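Local structure of aldehyde dehydrogenase (Anabaena variabilis, 4H7N) at the interface of chains A and B. The protein probably oxidises aldehydes to carboxylic acids with NAD+ as the electron acceptor. Numbering follows the deposited sequence. Chains: chain A/B, Aldehyde dehydrogenase.

Contact 1: the interface of chains A and B. Residues chain A 249, 252-253, 256, 419-420, 423; chain B 118, 462, 468, 470-471.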
loop_
_atom_site.group_PDB
_atom_site.type_symbol
_atom_site.label_atom_id
_atom_site.label_comp_id
_atom_site.label_asym_id
_atom_site.label_seq_id
_atom_site.Cartn_x
_atom_site.Cartn_y
_atom_site.Cartn_z
ATOM N N LEU A 249 0.818 -14.938 36.038
ATOM C CA LEU A 249 0.294 -14.821 34.712
ATOM C C LEU A 249 1.419 -14.487 33.733
ATOM O O LEU A 249 1.481 -15.028 32.627
ATOM C CB LEU A 249 -0.786 -13.713 34.647
ATOM C CG LEU A 249 -2.070 -14.057 35.447
ATOM C CD1 LEU A 249 -3.075 -12.888 35.355
ATOM C CD2 LEU A 249 -2.740 -15.374 35.020
ATOM N N SER A 252 3.463 -17.657 32.857
ATOM C CA SER A 252 2.738 -18.573 31.978
ATOM C C SER A 252 2.571 -17.965 30.553
ATOM O O SER A 252 2.702 -18.666 29.552
ATOM C CB SER A 252 1.357 -18.954 32.549
ATOM O OG SER A 252 1.434 -19.675 33.782
ATOM N N ALA A 253 2.258 -16.673 30.462
ATOM C CA ALA A 253 1.988 -16.064 29.172
ATOM C C ALA A 253 3.263 -16.020 28.307
ATOM O O ALA A 253 3.212 -16.304 27.113
ATOM C CB ALA A 253 1.454 -14.667 29.349
ATOM N N TRP A 256 4.361 -19.495 27.030
ATOM C CA TRP A 256 3.532 -19.900 25.891
ATOM C C TRP A 256 3.926 -19.108 24.641
ATOM O O TRP A 256 4.172 -19.651 23.570
ATOM C CB TRP A 256 2.040 -19.763 26.204
ATOM C CG TRP A 256 1.216 -20.208 25.050
ATOM C CD1 TRP A 256 0.907 -21.506 24.704
ATOM C CD2 TRP A 256 0.672 -19.380 24.033
ATOM N NE1 TRP A 256 0.171 -21.520 23.541
ATOM C CE2 TRP A 256 0.014 -20.232 23.105
ATOM C CE3 TRP A 256 0.631 -17.998 23.837
ATOM C CZ2 TRP A 256 -0.638 -19.741 21.977
ATOM C CZ3 TRP A 256 0.001 -17.509 22.703
ATOM C CH2 TRP A 256 -0.626 -18.378 21.780
ATOM N N ASN A 419 -0.666 -7.152 29.570
ATOM C CA ASN A 419 -0.890 -8.165 30.633
ATOM C C ASN A 419 -1.133 -9.545 30.088
ATOM O O ASN A 419 -1.668 -10.390 30.754
ATOM C CB ASN A 419 -1.966 -7.683 31.595
ATOM C CG ASN A 419 -1.467 -6.508 32.382
ATOM O OD1 ASN A 419 -0.268 -6.392 32.575
ATOM N ND2 ASN A 419 -2.348 -5.625 32.808
ATOM N N ASP A 420 -0.642 -9.743 28.874
ATOM C CA ASP A 420 -0.630 -11.013 28.176
ATOM C C ASP A 420 0.462 -10.967 27.112
ATOM O O ASP A 420 1.113 -9.918 26.933
ATOM C CB ASP A 420 -1.981 -11.237 27.536
ATOM C CG ASP A 420 -2.346 -12.689 27.437
ATOM O OD1 ASP A 420 -1.421 -13.548 27.298
ATOM O OD2 ASP A 420 -3.576 -12.960 27.466
ATOM N N LEU A 423 -0.828 -12.159 21.757
ATOM C CA LEU A 423 -2.270 -12.316 21.545
ATOM C C LEU A 423 -2.629 -12.345 20.105
ATOM O O LEU A 423 -3.605 -13.040 19.743
ATOM C CB LEU A 423 -3.088 -11.265 22.297
ATOM C CG LEU A 423 -3.150 -11.548 23.781
ATOM C CD1 LEU A 423 -3.664 -10.354 24.536
ATOM C CD2 LEU A 423 -4.017 -12.784 24.052
ATOM N N ILE B 118 -10.576 -10.129 26.468
ATOM C CA ILE B 118 -9.606 -9.291 25.711
ATOM C C ILE B 118 -10.336 -8.052 25.182
ATOM O O ILE B 118 -11.287 -8.156 24.442
ATOM C CB ILE B 118 -8.909 -10.015 24.543
ATOM C CG1 ILE B 118 -8.222 -11.295 24.968
ATOM C CG2 ILE B 118 -7.876 -9.093 23.853
ATOM C CD1 ILE B 118 -7.143 -11.124 26.010
ATOM N N LYS B 462 -5.591 -8.041 28.156
ATOM C CA LYS B 462 -6.205 -9.029 29.041
ATOM C C LYS B 462 -6.771 -8.374 30.296
ATOM O O LYS B 462 -6.055 -7.731 31.070
ATOM C CB LYS B 462 -5.211 -10.120 29.434
ATOM C CG LYS B 462 -5.800 -11.172 30.344
ATOM C CD LYS B 462 -4.729 -12.176 30.730
ATOM C CE LYS B 462 -5.237 -13.231 31.703
ATOM N NZ LYS B 462 -6.215 -14.180 31.084
ATOM N N ASP B 468 -5.098 -18.014 30.331
ATOM C CA ASP B 468 -5.697 -18.122 29.020
ATOM C C ASP B 468 -5.874 -19.621 28.716
ATOM O O ASP B 468 -5.036 -20.429 29.097
ATOM C CB ASP B 468 -4.773 -17.485 27.950
ATOM C CG ASP B 468 -4.730 -15.953 28.012
ATOM O OD1 ASP B 468 -5.558 -15.370 28.772
ATOM O OD2 ASP B 468 -3.914 -15.352 27.205
ATOM N N TRP B 470 -5.460 -21.362 26.082
ATOM C CA TRP B 470 -4.429 -21.913 25.206
ATOM C C TRP B 470 -3.016 -22.042 25.845
ATOM O O TRP B 470 -2.127 -22.644 25.242
ATOM C CB TRP B 470 -4.343 -21.066 23.926
ATOM C CG TRP B 470 -4.234 -19.589 24.181
ATOM C CD1 TRP B 470 -3.118 -18.904 24.436
ATOM C CD2 TRP B 470 -5.317 -18.642 24.246
ATOM N NE1 TRP B 470 -3.399 -17.557 24.588
ATOM C CE2 TRP B 470 -4.756 -17.385 24.503
ATOM C CE3 TRP B 470 -6.702 -18.743 24.080
ATOM C CZ2 TRP B 470 -5.532 -16.220 24.630
ATOM C CZ3 TRP B 470 -7.483 -17.575 24.178
ATOM C CH2 TRP B 470 -6.878 -16.323 24.454
ATOM N N TRP B 471 -2.798 -21.501 27.049
ATOM C CA TRP B 471 -1.500 -21.655 27.692
ATOM C C TRP B 471 -1.259 -23.127 28.030
ATOM O O TRP B 471 -2.164 -23.971 27.968
ATOM C CB TRP B 471 -1.371 -20.808 28.975
ATOM C CG TRP B 471 -1.412 -19.342 28.755
ATOM C CD1 TRP B 471 -1.240 -18.690 27.575
ATOM C CD2 TRP B 471 -1.561 -18.319 29.761
ATOM N NE1 TRP B 471 -1.331 -17.325 27.770
ATOM C CE2 TRP B 471 -1.523 -17.078 29.103
ATOM C CE3 TRP B 471 -1.757 -18.342 31.144
ATOM C CZ2 TRP B 471 -1.676 -15.876 29.775
ATOM C CZ3 TRP B 471 -1.888 -17.155 31.820
ATOM C CH2 TRP B 471 -1.864 -15.940 31.144
HETATM O O HOH W 1 -1.451 -15.459 25.457
HETATM O O HOH W 2 -5.028 -5.483 32.175
HETATM O O HOH W 3 -1.769 -23.856 22.669
#
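B:Trp471 lays its indole against helix 247-259 of chain A. A:Ala253 sits over one face, its CB 3.4 Å from CZ2 of B:Trp471, and A:Ser252 CB lies over the same face near CE3. A:Leu249 comes to the rim, CD2 in the indole plane, 3.8 Å from CZ3 of B:Trp471. One turn on, A:Trp256 offers a face to the edge of B:Trp470, whose CD1 is 3.6 Å from CZ2 of A:Trp256. CG of A:Trp256 is anti to the backbone N (chi1 -179°), which carries the ring out to this edge. Its NE1 reaches carbonyl O of B:Trp470 through water 3.

Water 1 gathers the polar groups. The indole N-H of B:Trp471 points almost straight at it (168° at H, NE1 to water 3.0 Å), as does that of B:Trp470, and carboxylate OD1 of A:Asp420 lies 2.7 Å from it. The carboxylates of A:Asp420 and B:Asp468 meet tip to tip, doubtfully close. NZ of B:Lys462 forms a salt bridge to OD1 of B:Asp468 (2.7 Å), which may partly offset the charge of the two neighbouring carboxylates. In the deposited dimer the patch holds chain B's C-terminal tail on chain A, probably as part of the family's usual interface.

Contact 2: the interface of chains A and B. Residues chain A 405, 408-409, 411, 416, 418; chain B 457-459.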
loop_
_atom_site.group_PDB
_atom_site.type_symbol
_atom_site.label_atom_id
_atom_site.label_comp_id
_atom_site.label_asym_id
_atom_site.label_seq_id
_atom_site.Cartn_x
_atom_site.Cartn_y
_atom_site.Cartn_z
ATOM N N LEU A 405 0.030 0.360 29.557
ATOM C CA LEU A 405 -0.243 1.088 28.319
ATOM C C LEU A 405 0.731 2.258 28.156
ATOM O O LEU A 405 1.201 2.537 27.010
ATOM C CB LEU A 405 -1.696 1.564 28.233
ATOM C CG LEU A 405 -2.777 0.524 27.856
ATOM C CD1 LEU A 405 -4.149 1.065 28.210
ATOM C CD2 LEU A 405 -2.748 0.145 26.396
ATOM N N ALA A 408 3.665 0.683 26.702
ATOM C CA ALA A 408 3.322 0.161 25.388
ATOM C C ALA A 408 3.238 1.228 24.288
ATOM O O ALA A 408 3.708 1.000 23.170
ATOM C CB ALA A 408 2.015 -0.587 25.455
ATOM N N ARG A 409 2.667 2.380 24.610
ATOM C CA ARG A 409 2.598 3.468 23.658
ATOM C C ARG A 409 3.972 3.986 23.210
ATOM O O ARG A 409 4.047 4.654 22.203
ATOM C CB ARG A 409 1.764 4.633 24.212
ATOM C CG ARG A 409 0.287 4.271 24.360
ATOM C CD ARG A 409 -0.524 5.424 24.948
ATOM N NE ARG A 409 -1.839 4.950 25.400
ATOM C CZ ARG A 409 -2.296 4.994 26.658
ATOM N NH1 ARG A 409 -1.558 5.492 27.677
ATOM N NH2 ARG A 409 -3.531 4.539 26.902
ATOM N N LEU A 411 6.447 1.948 22.313
ATOM C CA LEU A 411 7.136 0.920 21.585
ATOM C C LEU A 411 6.854 1.001 20.090
ATOM O O LEU A 411 5.719 1.203 19.694
ATOM C CB LEU A 411 6.715 -0.450 22.119
ATOM C CG LEU A 411 6.973 -0.675 23.611
ATOM C CD1 LEU A 411 6.523 -2.103 23.977
ATOM C CD2 LEU A 411 8.460 -0.522 23.905
ATOM N N ILE A 416 0.593 -4.542 20.486
ATOM C CA ILE A 416 1.158 -4.751 21.763
ATOM C C ILE A 416 0.133 -5.459 22.636
ATOM O O ILE A 416 -0.979 -4.988 22.854
ATOM C CB ILE A 416 1.593 -3.459 22.453
ATOM C CG1 ILE A 416 2.318 -2.501 21.465
ATOM C CG2 ILE A 416 2.359 -3.744 23.740
ATOM C CD1 ILE A 416 3.671 -2.929 21.031
ATOM N N ILE A 418 -1.139 -6.559 26.305
ATOM C CA ILE A 418 -1.112 -5.878 27.548
ATOM C C ILE A 418 -1.583 -6.841 28.655
ATOM O O ILE A 418 -2.722 -7.340 28.624
ATOM C CB ILE A 418 -2.049 -4.634 27.532
ATOM C CG1 ILE A 418 -1.661 -3.654 26.399
ATOM C CG2 ILE A 418 -1.959 -3.958 28.867
ATOM C CD1 ILE A 418 -0.296 -2.993 26.563
ATOM N N GLN B 457 -1.628 1.018 15.348
ATOM C CA GLN B 457 -1.218 0.134 16.401
ATOM C C GLN B 457 -2.425 -0.408 17.131
ATOM O O GLN B 457 -3.381 0.352 17.446
ATOM C CB GLN B 457 -0.430 0.864 17.477
ATOM C CG GLN B 457 0.960 1.208 17.171
ATOM C CD GLN B 457 1.672 1.790 18.402
ATOM O OE1 GLN B 457 1.213 2.761 18.998
ATOM N NE2 GLN B 457 2.776 1.192 18.771
ATOM N N ALA B 458 -2.376 -1.692 17.450
ATOM C CA ALA B 458 -3.429 -2.332 18.218
ATOM C C ALA B 458 -2.877 -2.644 19.619
ATOM O O ALA B 458 -1.718 -3.076 19.780
ATOM C CB ALA B 458 -3.900 -3.611 17.519
ATOM N N PHE B 459 -3.685 -2.401 20.635
ATOM C CA PHE B 459 -3.364 -2.835 21.981
ATOM C C PHE B 459 -4.435 -3.834 22.442
ATOM O O PHE B 459 -5.623 -3.495 22.562
ATOM C CB PHE B 459 -3.296 -1.655 22.948
ATOM C CG PHE B 459 -2.345 -0.567 22.521
ATOM C CD1 PHE B 459 -1.038 -0.604 22.874
ATOM C CD2 PHE B 459 -2.763 0.444 21.674
ATOM C CE1 PHE B 459 -0.162 0.373 22.483
ATOM C CE2 PHE B 459 -1.869 1.446 21.281
ATOM C CZ PHE B 459 -0.575 1.404 21.700
HETATM O O HOH W 4 1.826 4.789 20.356
#
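Strand 415-418 of chain A and strand 454-462 of chain B run parallel here, bridged at A:Ile416 and B:Phe459, and backbone N of A:Ile416 donates to carbonyl O of B:Ala458 at 2.8 Å (163° at H).

B:Phe459 is the main side chain delivered across this strand pair. Its CG, anti to the carbonyl carbon (chi1 -55°), sends the ring toward the end of helix 401-408, and chi2 of -88° sets the turn of its plane. A:Leu405 crosses one face obliquely near the root, CD2 lying 3.9 Å from CB of B:Phe459. CG of A:Arg409 lies over that same face near the tip, 4.0 Å from CZ of B:Phe459. The methyl CB of A:Ala408 is 3.8 Å from CE1 of B:Phe459, while its carbonyl O lies in the ring plane at the edge. A:Ile416 comes alongside from the opposite side, CB 3.9 Å from CD1 of B:Phe459, so aliphatic carbon meets both sides of the ring.

Side-chain OE1 of B:Gln457 reaches carbonyl O of A:Arg409 through water 4; its NE2 lies near carbonyl O of A:Leu411, but the N-H points elsewhere. The site joins chain B's strand to strand 415-418 in the deposited dimer and probably helps set its register.

Contact 3: the interface of chains A and B. Residues chain A 118, 460, 462, 468, 470-471; chain B 420, 423, 426-427.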
loop_
_atom_site.group_PDB
_atom_site.type_symbol
_atom_site.label_atom_id
_atom_site.label_comp_id
_atom_site.label_asym_id
_atom_site.label_seq_id
_atom_site.Cartn_x
_atom_site.Cartn_y
_atom_site.Cartn_z
ATOM N N ILE A 118 -23.835 17.054 -9.455
ATOM C CA ILE A 118 -22.921 15.952 -9.569
ATOM C C ILE A 118 -23.168 14.948 -8.441
ATOM O O ILE A 118 -23.031 15.274 -7.237
ATOM C CB ILE A 118 -21.420 16.369 -9.473
ATOM C CG1 ILE A 118 -21.019 17.463 -10.477
ATOM C CG2 ILE A 118 -20.514 15.158 -9.660
ATOM C CD1 ILE A 118 -21.189 17.095 -11.948
ATOM N N LEU A 460 -18.406 9.790 -11.105
ATOM C CA LEU A 460 -18.964 11.104 -10.881
ATOM C C LEU A 460 -19.912 11.437 -12.015
ATOM O O LEU A 460 -19.513 11.522 -13.168
ATOM C CB LEU A 460 -17.859 12.142 -10.798
ATOM C CG LEU A 460 -16.972 11.981 -9.566
ATOM C CD1 LEU A 460 -15.639 12.713 -9.687
ATOM C CD2 LEU A 460 -17.737 12.449 -8.324
ATOM N N LYS A 462 -22.908 13.607 -13.886
ATOM C CA LYS A 462 -23.575 14.854 -14.141
ATOM C C LYS A 462 -25.072 14.566 -14.362
ATOM O O LYS A 462 -25.449 13.922 -15.316
ATOM C CB LYS A 462 -22.960 15.556 -15.342
ATOM C CG LYS A 462 -23.607 16.911 -15.624
ATOM C CD LYS A 462 -23.043 17.510 -16.891
ATOM C CE LYS A 462 -23.817 18.742 -17.343
ATOM N NZ LYS A 462 -23.797 19.799 -16.291
ATOM N N ASP A 468 -21.569 23.061 -17.380
ATOM C CA ASP A 468 -20.818 23.200 -16.157
ATOM C C ASP A 468 -20.249 24.615 -16.155
ATOM O O ASP A 468 -19.765 25.098 -17.194
ATOM C CB ASP A 468 -19.669 22.187 -16.091
ATOM C CG ASP A 468 -20.125 20.758 -15.799
ATOM O OD1 ASP A 468 -21.302 20.537 -15.479
ATOM O OD2 ASP A 468 -19.252 19.841 -15.844
ATOM N N TRP A 470 -17.539 25.845 -15.157
ATOM C CA TRP A 470 -16.107 25.935 -15.420
ATOM C C TRP A 470 -15.709 25.691 -16.879
ATOM O O TRP A 470 -14.563 25.946 -17.248
ATOM C CB TRP A 470 -15.333 24.981 -14.510
ATOM C CG TRP A 470 -15.873 23.587 -14.430
ATOM C CD1 TRP A 470 -15.557 22.544 -15.237
ATOM C CD2 TRP A 470 -16.839 23.093 -13.496
ATOM N NE1 TRP A 470 -16.262 21.425 -14.871
ATOM C CE2 TRP A 470 -17.029 21.718 -13.781
ATOM C CE3 TRP A 470 -17.548 23.672 -12.432
ATOM C CZ2 TRP A 470 -17.913 20.904 -13.050
ATOM C CZ3 TRP A 470 -18.436 22.876 -11.711
ATOM C CH2 TRP A 470 -18.615 21.497 -12.029
ATOM N N TRP A 471 -16.629 25.213 -17.703
ATOM C CA TRP A 471 -16.356 25.071 -19.135
ATOM C C TRP A 471 -16.064 26.423 -19.842
ATOM O O TRP A 471 -16.179 27.470 -19.260
ATOM C CB TRP A 471 -17.523 24.374 -19.845
ATOM C CG TRP A 471 -17.722 22.995 -19.446
ATOM C CD1 TRP A 471 -16.873 22.225 -18.714
ATOM C CD2 TRP A 471 -18.851 22.177 -19.748
ATOM N NE1 TRP A 471 -17.411 20.991 -18.530
ATOM C CE2 TRP A 471 -18.629 20.933 -19.151
ATOM C CE3 TRP A 471 -20.032 22.380 -20.460
ATOM C CZ2 TRP A 471 -19.547 19.880 -19.230
ATOM C CZ3 TRP A 471 -20.954 21.312 -20.549
ATOM C CH2 TRP A 471 -20.700 20.093 -19.934
ATOM N N ASP B 420 -20.107 13.806 -18.477
ATOM C CA ASP B 420 -19.206 14.889 -18.214
ATOM C C ASP B 420 -17.768 14.333 -18.395
ATOM O O ASP B 420 -17.577 13.138 -18.542
ATOM C CB ASP B 420 -19.409 15.425 -16.804
ATOM C CG ASP B 420 -19.089 16.913 -16.688
ATOM O OD1 ASP B 420 -18.170 17.403 -17.403
ATOM O OD2 ASP B 420 -19.714 17.586 -15.840
ATOM N N LEU B 423 -13.930 15.297 -14.363
ATOM C CA LEU B 423 -14.518 15.873 -13.154
ATOM C C LEU B 423 -13.582 15.869 -11.962
ATOM O O LEU B 423 -13.678 16.772 -11.113
ATOM C CB LEU B 423 -15.869 15.216 -12.798
ATOM C CG LEU B 423 -17.050 15.691 -13.650
ATOM C CD1 LEU B 423 -18.313 14.882 -13.350
ATOM C CD2 LEU B 423 -17.256 17.163 -13.341
HETATM N N MSE B 426 -11.793 19.035 -11.028
HETATM C CA MSE B 426 -12.562 20.095 -10.388
HETATM C C MSE B 426 -13.048 19.744 -9.024
HETATM O O MSE B 426 -13.451 20.617 -8.288
HETATM C CB MSE B 426 -13.827 20.412 -11.207
HETATM C CG MSE B 426 -13.458 21.308 -12.383
HETATM SE SE MSE B 426 -12.567 23.016 -11.876
HETATM C CE MSE B 426 -14.045 23.630 -10.728
HETATM N N MSE B 427 -13.097 18.475 -8.657
HETATM C CA MSE B 427 -13.668 18.166 -7.357
HETATM C C MSE B 427 -12.896 17.131 -6.619
HETATM O O MSE B 427 -12.160 16.352 -7.210
HETATM C CB MSE B 427 -15.147 17.875 -7.542
HETATM C CG MSE B 427 -15.539 16.634 -8.284
HETATM SE SE MSE B 427 -17.353 16.983 -9.059
HETATM C CE MSE B 427 -18.364 16.921 -7.362
HETATM O O HOH W 5 -16.311 19.015 -16.684
#
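This is a reciprocal arm-exchange contact of the kind seen in aldehyde dehydrogenase oligomers: strand 454-462 and the tail of chain A reach onto chain B, which probably helps tie the two subunits together. A:Trp470 packs a face of its indole on selenomethionine B:Met426, whose CG stands 3.7 Å from the centroid of the five-membered ring in a CH-pi contact. CB of A:Asp468, from the same tail, lies over the opposite face, leaving the ring sandwiched. CG of A:Trp470 takes the crowded position between backbone N and carbonyl carbon (chi1 47°), which folds the indole over that CB and turns its NE1 to water 5, to which it donates at 3.0 Å (165° at H). At the far rim, CZ2 of A:Trp470 is 3.8 Å from CD2 of B:Leu423, the two side chains crossing at about a right angle. An alanine here would probably leave a gap beside B:Met426 and B:Leu423 and deprive water 5 of an N-H partner.

Water 5 also accepts from NE1 of A:Trp471 and lies 2.6 Å from OD1 of B:Asp420, so it links both indoles to the partner's carboxylate. That OD1 lies in the plane of the A:Trp471 indole, 3.4 Å from CZ2 of A:Trp471. Around the aliphatic side, A:Ile118 crosses selenomethionine B:Met427 obliquely, with its branch CG2 3.6 Å from the methyl CE of B:Met427. A:Leu460 adds CB, 3.8 Å from CD1 of B:Leu423.

Contact 1 and contact 2 lie about 15 Å apart between the centres of their C-alpha atoms and share strand 454-462 of chain B, which pairs with strand 415-418 in contact 2 and ends at B:Lys462 in contact 1. Contact 3 repeats part of contact 1 with the chains exchanged and adds residues 426, 427 and 460; its centre is about 56 Å from that of contact 1 and 45 Å from that of contact 2. The two-fold thus has each subunit extend an arm onto the other. Contact 2, centred about 16 Å from predicted active-site A:Glu232, may help steady the surrounding fold.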